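Local coordinates for glyoxylate reductase (Paecilomyces sp. J18, PDB 3WNV), which probably catalyses the reversible, nicotinamide-cofactor-dependent reduction of glyoxylate to glycolate, as a fungal member of the D-isomer specific 2-hydroxyacid dehydrogenase family, at residues F121-A126 with V238-A243; R255-E258 with S264-L267. All blocks are in the same frame, centred on the assembly; numbering follows the deposited sequence.

Interaction 1. Residues F121-A126 with V238-A243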
# COMPACT_ATOMS: atom_id res chain seq x y z
N PHE A 121 10.84 9.52 6.08
CA PHE A 121 11.15 9.24 7.49
C PHE A 121 11.95 7.97 7.62
O PHE A 121 13.02 7.96 8.25
CB PHE A 121 9.87 9.22 8.33
CG PHE A 121 10.10 8.90 9.79
CD1 PHE A 121 10.45 9.91 10.66
CD2 PHE A 121 9.91 7.62 10.28
CE1 PHE A 121 10.66 9.66 12.02
CE2 PHE A 121 10.11 7.33 11.66
CZ PHE A 121 10.47 8.38 12.55
N LEU A 122 11.46 6.88 7.03
CA LEU A 122 12.20 5.63 7.03
C LEU A 122 13.58 5.71 6.39
O LEU A 122 14.50 5.06 6.86
CB LEU A 122 11.37 4.52 6.35
CG LEU A 122 10.17 4.03 7.13
CD1 LEU A 122 9.31 3.10 6.24
CD2 LEU A 122 10.63 3.30 8.42
N MET A 123 13.73 6.45 5.28
CA MET A 123 15.02 6.55 4.60
C MET A 123 16.06 7.24 5.50
O MET A 123 17.18 6.79 5.62
CB MET A 123 14.85 7.36 3.31
CG MET A 123 16.15 7.45 2.50
SD MET A 123 15.98 8.52 1.04
CE MET A 123 15.97 10.17 1.77
N ILE A 124 15.70 8.36 6.10
CA ILE A 124 16.64 9.03 6.98
C ILE A 124 16.95 8.13 8.19
O ILE A 124 18.13 8.00 8.57
CB ILE A 124 16.03 10.36 7.45
CG1 ILE A 124 15.81 11.28 6.22
CG2 ILE A 124 16.95 11.04 8.47
CD1 ILE A 124 17.06 11.51 5.37
N GLY A 125 15.94 7.45 8.73
CA GLY A 125 16.12 6.51 9.85
C GLY A 125 17.16 5.43 9.49
O GLY A 125 18.05 5.08 10.30
N ALA A 126 17.05 4.92 8.27
CA ALA A 126 17.90 3.81 7.82
C ALA A 126 19.32 4.30 7.60
O ALA A 126 20.29 3.64 7.98
CB ALA A 126 17.32 3.20 6.56
N VAL A 238 20.86 0.89 0.67
CA VAL A 238 19.81 0.98 1.65
C VAL A 238 18.49 0.77 0.91
O VAL A 238 18.24 1.40 -0.14
CB VAL A 238 19.81 2.35 2.34
CG1 VAL A 238 18.52 2.54 3.17
CG2 VAL A 238 21.04 2.49 3.21
N ILE A 239 17.65 -0.11 1.43
CA ILE A 239 16.37 -0.42 0.77
C ILE A 239 15.19 0.11 1.57
O ILE A 239 15.11 -0.14 2.75
CB ILE A 239 16.22 -1.95 0.51
CG1 ILE A 239 17.28 -2.46 -0.47
CG2 ILE A 239 14.81 -2.30 0.01
CD1 ILE A 239 17.43 -3.95 -0.49
N VAL A 240 14.28 0.82 0.90
CA VAL A 240 13.03 1.30 1.54
C VAL A 240 11.83 0.69 0.87
O VAL A 240 11.78 0.63 -0.36
CB VAL A 240 12.96 2.82 1.45
CG1 VAL A 240 11.59 3.36 1.91
CG2 VAL A 240 14.10 3.48 2.26
N ASN A 241 10.86 0.25 1.68
CA ASN A 241 9.61 -0.28 1.17
C ASN A 241 8.45 0.18 1.97
O ASN A 241 8.34 -0.14 3.11
CB ASN A 241 9.66 -1.81 1.22
CG ASN A 241 8.62 -2.47 0.36
OD1 ASN A 241 7.92 -1.80 -0.35
ND2 ASN A 241 8.57 -3.77 0.40
N THR A 242 7.58 0.94 1.36
CA THR A 242 6.34 1.31 1.94
C THR A 242 5.13 0.72 1.19
O THR A 242 4.04 1.07 1.46
CB THR A 242 6.18 2.82 2.04
OG1 THR A 242 6.29 3.33 0.75
CG2 THR A 242 7.26 3.42 2.88
N ALA A 243 5.39 -0.17 0.26
CA ALA A 243 4.38 -0.67 -0.67
C ALA A 243 3.71 -1.95 -0.19
O ALA A 243 2.68 -1.91 0.48
CB ALA A 243 4.99 -0.87 -2.09
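Ala126 and Val238 make the closest approach between helix 112-127 and strand 237-241: the Ala126 methyl lies 3.7 Å from Val238 CG1, the branch anti to the backbone N (chi1 168°). At Met123, one turn before Ala126 in the helix, the strand presents Val240, whose CG2, the branch beside the backbone N, rests 4.0 Å from Met123 CA and touches CB as well, while the rest of the methionine chain leads away toward Val210 and Met178. At the far end Leu122 and Thr242 run alongside each other with opposed directions, Leu122 CD1 coming within 3.9 Å of Thr242 CG2. All three cross-contacts are apolar, and no hydrogen bond joins the segments. This is a helix laid on one face of the parallel, Rossmann-type sheet of the NAD-binding domain, the strand offering every second residue to it. Ile239 and Asn241 point to the other face, where both touch strand 262-267. At the strand's last residue side-chain hydrogen bonding sets in: Asn241 OD1 accepts from Ala243 N at 3.1 Å in an Asx turn, the donor standing 48° out of the carbonyl plane. Asn241 ND2 donates to Arg244 O, so both ends of the amide are engaged.

Interaction 2. Residues R255-E258 with S264-L267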
# COMPACT_ATOMS: atom_id res chain seq x y z
N ARG A 255 19.32 -12.41 4.71
CA ARG A 255 20.68 -12.88 4.40
C ARG A 255 21.60 -11.78 3.84
O ARG A 255 22.80 -11.79 4.08
CB ARG A 255 20.63 -14.06 3.42
CG ARG A 255 19.80 -15.23 3.94
CD ARG A 255 20.02 -16.50 3.11
NE ARG A 255 19.45 -16.39 1.76
CZ ARG A 255 18.19 -16.68 1.44
NH1 ARG A 255 17.33 -17.09 2.36
NH2 ARG A 255 17.78 -16.57 0.18
N ALA A 256 21.03 -10.86 3.07
CA ALA A 256 21.78 -9.79 2.46
C ALA A 256 22.17 -8.71 3.47
O ALA A 256 23.22 -8.06 3.37
CB ALA A 256 20.98 -9.19 1.25
N LEU A 257 21.33 -8.52 4.47
CA LEU A 257 21.67 -7.66 5.60
C LEU A 257 22.79 -8.31 6.40
O LEU A 257 23.76 -7.64 6.83
CB LEU A 257 20.43 -7.47 6.48
CG LEU A 257 19.50 -6.37 5.98
CD1 LEU A 257 18.12 -6.52 6.59
CD2 LEU A 257 20.05 -4.96 6.33
N GLU A 258 22.66 -9.62 6.58
CA GLU A 258 23.64 -10.38 7.36
C GLU A 258 25.03 -10.40 6.73
O GLU A 258 26.03 -10.38 7.44
CB GLU A 258 23.15 -11.82 7.58
CG GLU A 258 21.99 -11.96 8.56
CD GLU A 258 21.44 -13.39 8.62
OE1 GLU A 258 21.72 -14.21 7.70
OE2 GLU A 258 20.71 -13.70 9.59
N SER A 264 21.33 -1.16 5.40
CA SER A 264 20.19 -0.92 6.26
C SER A 264 18.93 -0.99 5.44
O SER A 264 18.99 -0.97 4.21
CB SER A 264 20.27 0.43 6.96
OG SER A 264 19.21 0.53 7.92
N VAL A 265 17.79 -1.09 6.11
CA VAL A 265 16.51 -1.00 5.43
C VAL A 265 15.59 -0.08 6.22
O VAL A 265 15.74 0.09 7.42
CB VAL A 265 15.78 -2.33 5.24
CG1 VAL A 265 16.58 -3.28 4.31
CG2 VAL A 265 15.53 -3.01 6.63
N GLY A 266 14.66 0.51 5.50
CA GLY A 266 13.63 1.38 6.08
C GLY A 266 12.30 0.81 5.62
O GLY A 266 11.86 1.09 4.49
N LEU A 267 11.64 0.03 6.47
CA LEU A 267 10.44 -0.70 6.06
C LEU A 267 9.19 -0.29 6.81
O LEU A 267 9.26 -0.07 8.01
CB LEU A 267 10.64 -2.21 6.29
CG LEU A 267 11.90 -2.77 5.61
CD1 LEU A 267 12.00 -4.26 5.93
CD2 LEU A 267 11.89 -2.56 4.08
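The right-handed beta-alpha-beta crossover of Rossmann-type domains supplies this contact: strand 237-241 leads into helix 250-259, and the chain then returns as strand 262-267, parallel to the first and next to it in the sheet. Leu257 is the residue through which 255-258 reaches 264-267, and its two methyls divide the work. CD2 comes down on the backbone at Ser264, 4.0 Å from Ser264 CA and 4.1 Å from Ser264 N. CD1 instead meets a side chain, approaching Val265 CG1 at 4.3 Å, a looser fit. Because CG stands anti to the carbonyl carbon (chi1 -83°), the isobutyl group extends from the helix to the strand and can straddle two successive residues. The approach to Ser264 is possible because that side chain departs on the other side of the strand, leaving main-chain atoms facing the leucine. Its hydroxyl OG is hydrogen-bonded to Arg285 O, with a weak bond to Ala126 O of helix 112-127. Leu280 of helix 278-281 touches both Leu257 and Val265 and so extends the apolar cluster, while Val265 also packs against Ile239 of the preceding strand. With no hydrogen bond between the two segments, residues 255-258 meet 264-267 through van der Waals contact of one branched side chain, an interaction that sets spacing but imposes little directional demand.

How the interactions relate
Neighbouring strands of one parallel sheet serve both interactions, on its opposite faces. Interaction 1 seats helix 112-127 on one face and interaction 2 helix 250-259 on the other, their centres about 10 Å apart. Each is buried and apolar across its segments, yet the first spreads over three residue pairs and 229 Å² of buried surface, against 109 Å² and one leucine in the second. Interaction 1 lies about 14 Å from the chain's centre, interaction 2 about 20 Å. Most polar linkage between them is sheet backbone bonding, Ile239 O to Gly266 N (2.9 Å) and Asn241 N to Gly266 O (3.1 Å), both probable hydrogen bonds; a weak one joins Ser264 OG to Ala126 O.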